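Local coordinates for protein insecticyanin-A (Manduca sexta, PDB 1Z24) that binds the bile pigment biliverdin IX gamma and, mixed with lipoprotein-bound carotenes, gives hornworms their green camouflage colour, at residues V105-Y117 against V148-I160. Sequence-based numbering, arbitrary orientation.
Sequences VLATDYKNYAINY and VVDNVLKTFSHLI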
# COMPACT_ATOMS: atom_id res chain seq x y z
N VAL A 105 4.81 3.39 -16.02
CA VAL A 105 5.88 4.37 -15.92
C VAL A 105 5.56 5.31 -14.78
O VAL A 105 4.64 6.13 -14.86
CB VAL A 105 6.04 5.21 -17.23
CG1 VAL A 105 7.32 6.13 -17.18
CG2 VAL A 105 6.26 4.17 -18.33
N LEU A 106 6.32 5.16 -13.70
CA LEU A 106 6.10 6.01 -12.54
C LEU A 106 6.60 7.44 -12.76
O LEU A 106 6.01 8.41 -12.30
CB LEU A 106 6.91 5.47 -11.35
CG LEU A 106 6.52 4.07 -10.92
CD1 LEU A 106 7.02 3.77 -9.50
CD2 LEU A 106 5.02 3.93 -11.06
N ALA A 107 7.71 7.56 -13.45
CA ALA A 107 8.30 8.87 -13.74
C ALA A 107 9.40 8.81 -14.81
O ALA A 107 10.10 7.82 -14.97
CB ALA A 107 9.10 9.27 -12.51
N THR A 108 9.54 9.90 -15.54
CA THR A 108 10.54 9.99 -16.56
C THR A 108 10.68 11.42 -17.07
O THR A 108 9.74 12.23 -17.08
CB THR A 108 10.06 9.19 -17.77
OG1 THR A 108 11.12 9.18 -18.72
CG2 THR A 108 8.81 9.81 -18.46
N ASP A 109 11.89 11.72 -17.53
CA ASP A 109 12.16 13.03 -18.12
C ASP A 109 12.30 12.88 -19.64
O ASP A 109 12.70 13.78 -20.33
CB ASP A 109 13.36 13.80 -17.68
CG ASP A 109 14.61 13.05 -17.95
OD1 ASP A 109 14.68 11.92 -18.44
OD2 ASP A 109 15.60 13.77 -17.61
N TYR A 110 11.99 11.68 -20.14
CA TYR A 110 12.03 11.29 -21.55
C TYR A 110 13.40 11.25 -22.23
O TYR A 110 13.68 10.34 -23.00
CB TYR A 110 11.06 12.10 -22.40
CG TYR A 110 9.64 12.04 -21.93
CD1 TYR A 110 8.90 10.93 -22.30
CD2 TYR A 110 9.05 13.05 -21.14
CE1 TYR A 110 7.56 10.80 -21.94
CE2 TYR A 110 7.71 12.92 -20.74
CZ TYR A 110 6.98 11.79 -21.14
OH TYR A 110 5.69 11.65 -20.74
N LYS A 111 14.26 12.23 -21.96
CA LYS A 111 15.58 12.26 -22.58
C LYS A 111 16.62 11.48 -21.82
O LYS A 111 17.61 11.09 -22.41
CB LYS A 111 16.22 13.62 -22.50
CG LYS A 111 15.25 14.65 -22.92
CD LYS A 111 15.19 14.73 -24.43
CE LYS A 111 14.40 15.94 -24.94
NZ LYS A 111 12.97 15.66 -25.22
N ASN A 112 16.46 11.26 -20.52
CA ASN A 112 17.54 10.53 -19.86
C ASN A 112 17.19 9.33 -18.99
O ASN A 112 17.96 8.38 -18.92
CB ASN A 112 18.11 11.44 -18.76
CG ASN A 112 18.56 12.69 -19.39
OD1 ASN A 112 19.42 12.66 -20.24
ND2 ASN A 112 17.92 13.77 -19.07
N TYR A 113 16.08 9.39 -18.26
CA TYR A 113 15.74 8.27 -17.39
C TYR A 113 14.25 8.02 -17.35
O TYR A 113 13.41 8.89 -17.67
CB TYR A 113 16.22 8.58 -15.92
CG TYR A 113 15.24 9.52 -15.24
CD1 TYR A 113 14.12 9.05 -14.53
CD2 TYR A 113 15.43 10.90 -15.34
CE1 TYR A 113 13.19 9.94 -13.99
CE2 TYR A 113 14.52 11.81 -14.79
CZ TYR A 113 13.40 11.32 -14.12
OH TYR A 113 12.52 12.20 -13.60
N ALA A 114 13.95 6.82 -16.90
CA ALA A 114 12.60 6.36 -16.70
C ALA A 114 12.59 5.40 -15.54
O ALA A 114 13.53 4.63 -15.37
CB ALA A 114 11.90 5.66 -17.88
N ILE A 115 11.52 5.45 -14.74
CA ILE A 115 11.31 4.54 -13.61
C ILE A 115 10.02 3.80 -13.92
O ILE A 115 8.91 4.39 -13.89
CB ILE A 115 11.32 5.18 -12.23
CG1 ILE A 115 12.64 5.91 -12.04
CG2 ILE A 115 11.20 4.14 -11.14
CD1 ILE A 115 12.51 6.87 -10.86
N ASN A 116 10.17 2.50 -14.25
CA ASN A 116 9.07 1.59 -14.62
C ASN A 116 8.76 0.60 -13.52
O ASN A 116 9.64 0.25 -12.74
CB ASN A 116 9.38 0.86 -15.94
CG ASN A 116 9.16 1.76 -17.15
OD1 ASN A 116 9.03 1.30 -18.27
ND2 ASN A 116 9.12 2.99 -16.92
N TYR A 117 7.52 0.15 -13.46
CA TYR A 117 7.15 -0.77 -12.41
C TYR A 117 5.96 -1.63 -12.75
O TYR A 117 5.30 -1.38 -13.70
CB TYR A 117 6.66 0.21 -11.33
CG TYR A 117 5.77 -0.24 -10.16
CD1 TYR A 117 6.34 -0.49 -8.90
CD2 TYR A 117 4.38 -0.36 -10.30
CE1 TYR A 117 5.58 -0.87 -7.80
CE2 TYR A 117 3.60 -0.72 -9.21
CZ TYR A 117 4.20 -0.97 -7.97
OH TYR A 117 3.42 -1.31 -6.91
N VAL A 148 19.17 12.99 -9.82
CA VAL A 148 17.79 13.20 -10.14
C VAL A 148 16.99 11.94 -9.85
O VAL A 148 16.01 11.94 -9.09
CB VAL A 148 17.65 13.59 -11.58
CG1 VAL A 148 16.15 13.48 -11.91
CG2 VAL A 148 18.03 15.10 -11.65
N VAL A 149 17.48 10.85 -10.38
CA VAL A 149 16.84 9.55 -10.20
C VAL A 149 16.68 9.19 -8.73
O VAL A 149 15.65 8.75 -8.25
CB VAL A 149 17.72 8.51 -10.93
CG1 VAL A 149 17.35 7.10 -10.55
CG2 VAL A 149 17.55 8.65 -12.43
N ASP A 150 17.73 9.38 -7.99
CA ASP A 150 17.64 9.03 -6.61
C ASP A 150 16.62 9.82 -5.85
O ASP A 150 16.03 9.33 -4.90
CB ASP A 150 18.92 9.41 -5.87
CG ASP A 150 20.13 8.56 -6.10
OD1 ASP A 150 21.25 9.02 -5.83
OD2 ASP A 150 19.87 7.33 -6.59
N ASN A 151 16.43 11.06 -6.22
CA ASN A 151 15.47 11.85 -5.48
C ASN A 151 14.05 11.51 -5.86
O ASN A 151 13.13 11.57 -5.05
CB ASN A 151 15.74 13.29 -5.77
CG ASN A 151 16.69 13.86 -4.73
OD1 ASN A 151 16.25 14.43 -3.72
ND2 ASN A 151 18.00 13.71 -4.96
N VAL A 152 13.87 11.16 -7.12
CA VAL A 152 12.54 10.81 -7.60
C VAL A 152 12.12 9.47 -6.94
O VAL A 152 10.99 9.32 -6.39
CB VAL A 152 12.52 10.77 -9.14
CG1 VAL A 152 11.28 10.05 -9.65
CG2 VAL A 152 12.37 12.16 -9.74
N LEU A 153 13.06 8.53 -7.03
CA LEU A 153 12.84 7.23 -6.45
C LEU A 153 12.42 7.33 -5.01
O LEU A 153 11.53 6.65 -4.59
CB LEU A 153 14.12 6.43 -6.30
CG LEU A 153 14.25 5.41 -7.37
CD1 LEU A 153 15.48 4.69 -6.95
CD2 LEU A 153 13.05 4.46 -7.41
N LYS A 154 13.02 8.25 -4.33
CA LYS A 154 12.65 8.45 -2.97
C LYS A 154 11.15 8.75 -2.77
O LYS A 154 10.49 8.29 -1.85
CB LYS A 154 13.42 9.67 -2.58
CG LYS A 154 13.99 9.60 -1.20
CD LYS A 154 14.39 10.96 -0.64
CE LYS A 154 14.41 11.06 0.89
NZ LYS A 154 13.14 11.55 1.51
N THR A 155 10.56 9.45 -3.72
CA THR A 155 9.16 9.71 -3.53
C THR A 155 8.34 8.45 -3.70
O THR A 155 7.16 8.43 -3.47
CB THR A 155 8.68 10.79 -4.42
OG1 THR A 155 8.68 10.21 -5.70
CG2 THR A 155 9.80 11.82 -4.35
N PHE A 156 8.97 7.39 -4.12
CA PHE A 156 8.24 6.11 -4.30
C PHE A 156 8.71 5.02 -3.33
O PHE A 156 8.51 3.79 -3.53
CB PHE A 156 8.36 5.55 -5.73
CG PHE A 156 7.80 6.51 -6.76
CD1 PHE A 156 6.43 6.73 -6.80
CD2 PHE A 156 8.61 7.20 -7.68
CE1 PHE A 156 5.85 7.59 -7.72
CE2 PHE A 156 8.03 8.07 -8.61
CZ PHE A 156 6.65 8.28 -8.62
N SER A 157 9.34 5.48 -2.25
CA SER A 157 9.88 4.63 -1.23
C SER A 157 8.87 3.65 -0.67
O SER A 157 9.25 2.58 -0.23
CB SER A 157 10.81 5.37 -0.24
OG SER A 157 9.97 6.32 0.41
N HIS A 158 7.59 4.00 -0.68
CA HIS A 158 6.55 3.10 -0.15
C HIS A 158 6.09 2.10 -1.18
O HIS A 158 5.19 1.31 -0.94
CB HIS A 158 5.29 3.92 0.27
CG HIS A 158 4.67 4.69 -0.84
ND1 HIS A 158 5.34 5.70 -1.49
CD2 HIS A 158 3.43 4.59 -1.39
CE1 HIS A 158 4.53 6.17 -2.41
NE2 HIS A 158 3.37 5.53 -2.37
N LEU A 159 6.68 2.14 -2.35
CA LEU A 159 6.26 1.21 -3.35
C LEU A 159 7.43 0.38 -3.85
O LEU A 159 7.23 -0.73 -4.32
CB LEU A 159 5.74 1.87 -4.61
CG LEU A 159 4.54 2.73 -4.35
CD1 LEU A 159 4.29 3.48 -5.64
CD2 LEU A 159 3.32 1.84 -4.08
N ILE A 160 8.63 0.93 -3.74
CA ILE A 160 9.82 0.26 -4.19
C ILE A 160 10.92 0.32 -3.19
O ILE A 160 11.29 1.38 -2.76
CB ILE A 160 10.33 0.87 -5.45
CG1 ILE A 160 9.32 0.63 -6.55
CG2 ILE A 160 11.70 0.34 -5.89
CD1 ILE A 160 9.58 1.64 -7.66
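L106 lies across one face of the F156 ring, the two side chains sliding past each other in opposite directions: CD1 stands 4.1 Å from the ring centroid, 15° off the normal, in a CH-pi contact, and CB follows over the same face. With CG of L106 anti to its carbonyl carbon (chi1 -61°), the branch also runs on to I160, where the two CD1 methyls meet tip to tip at 3.8 Å. Next along, V152 CG1 sits on both strands of the hairpin, 3.6 Å from I115 CD1 and 3.7 Å from A107 CB. I115 CD1 also reaches L153 CG. At the turn end, V149 CG2 packs on CB and CG of Y113, while V148 CG1 lies 3.7 Å from CE2 of the same ring. At the other end, Y117 turns the edge of its ring to I160 CG1 and the carbonyl O of L159. Were F156 replaced by an alanine, L106 CD1 and CB would probably lose the ring face they rest on, and a gap is likely to open beside A107. Behind this apolar layer, a classic beta bulge sets L106 and A107 both opposite I115, and both point at the helix side. In the hairpin turn, D109 OD1 takes the backbone N of N112 and of Y113 from opposite faces of its carboxylate plane, fixing the base of Y113. The segment 113-117 runs at 28° to helix 148-154, axes 9.8 Å apart: the lipocalin helix packed on the outside of its barrel. N116 points the other way, touching biliverdin, and strand 127-136 continues the sheet beyond 113-122, its A132 touching I160.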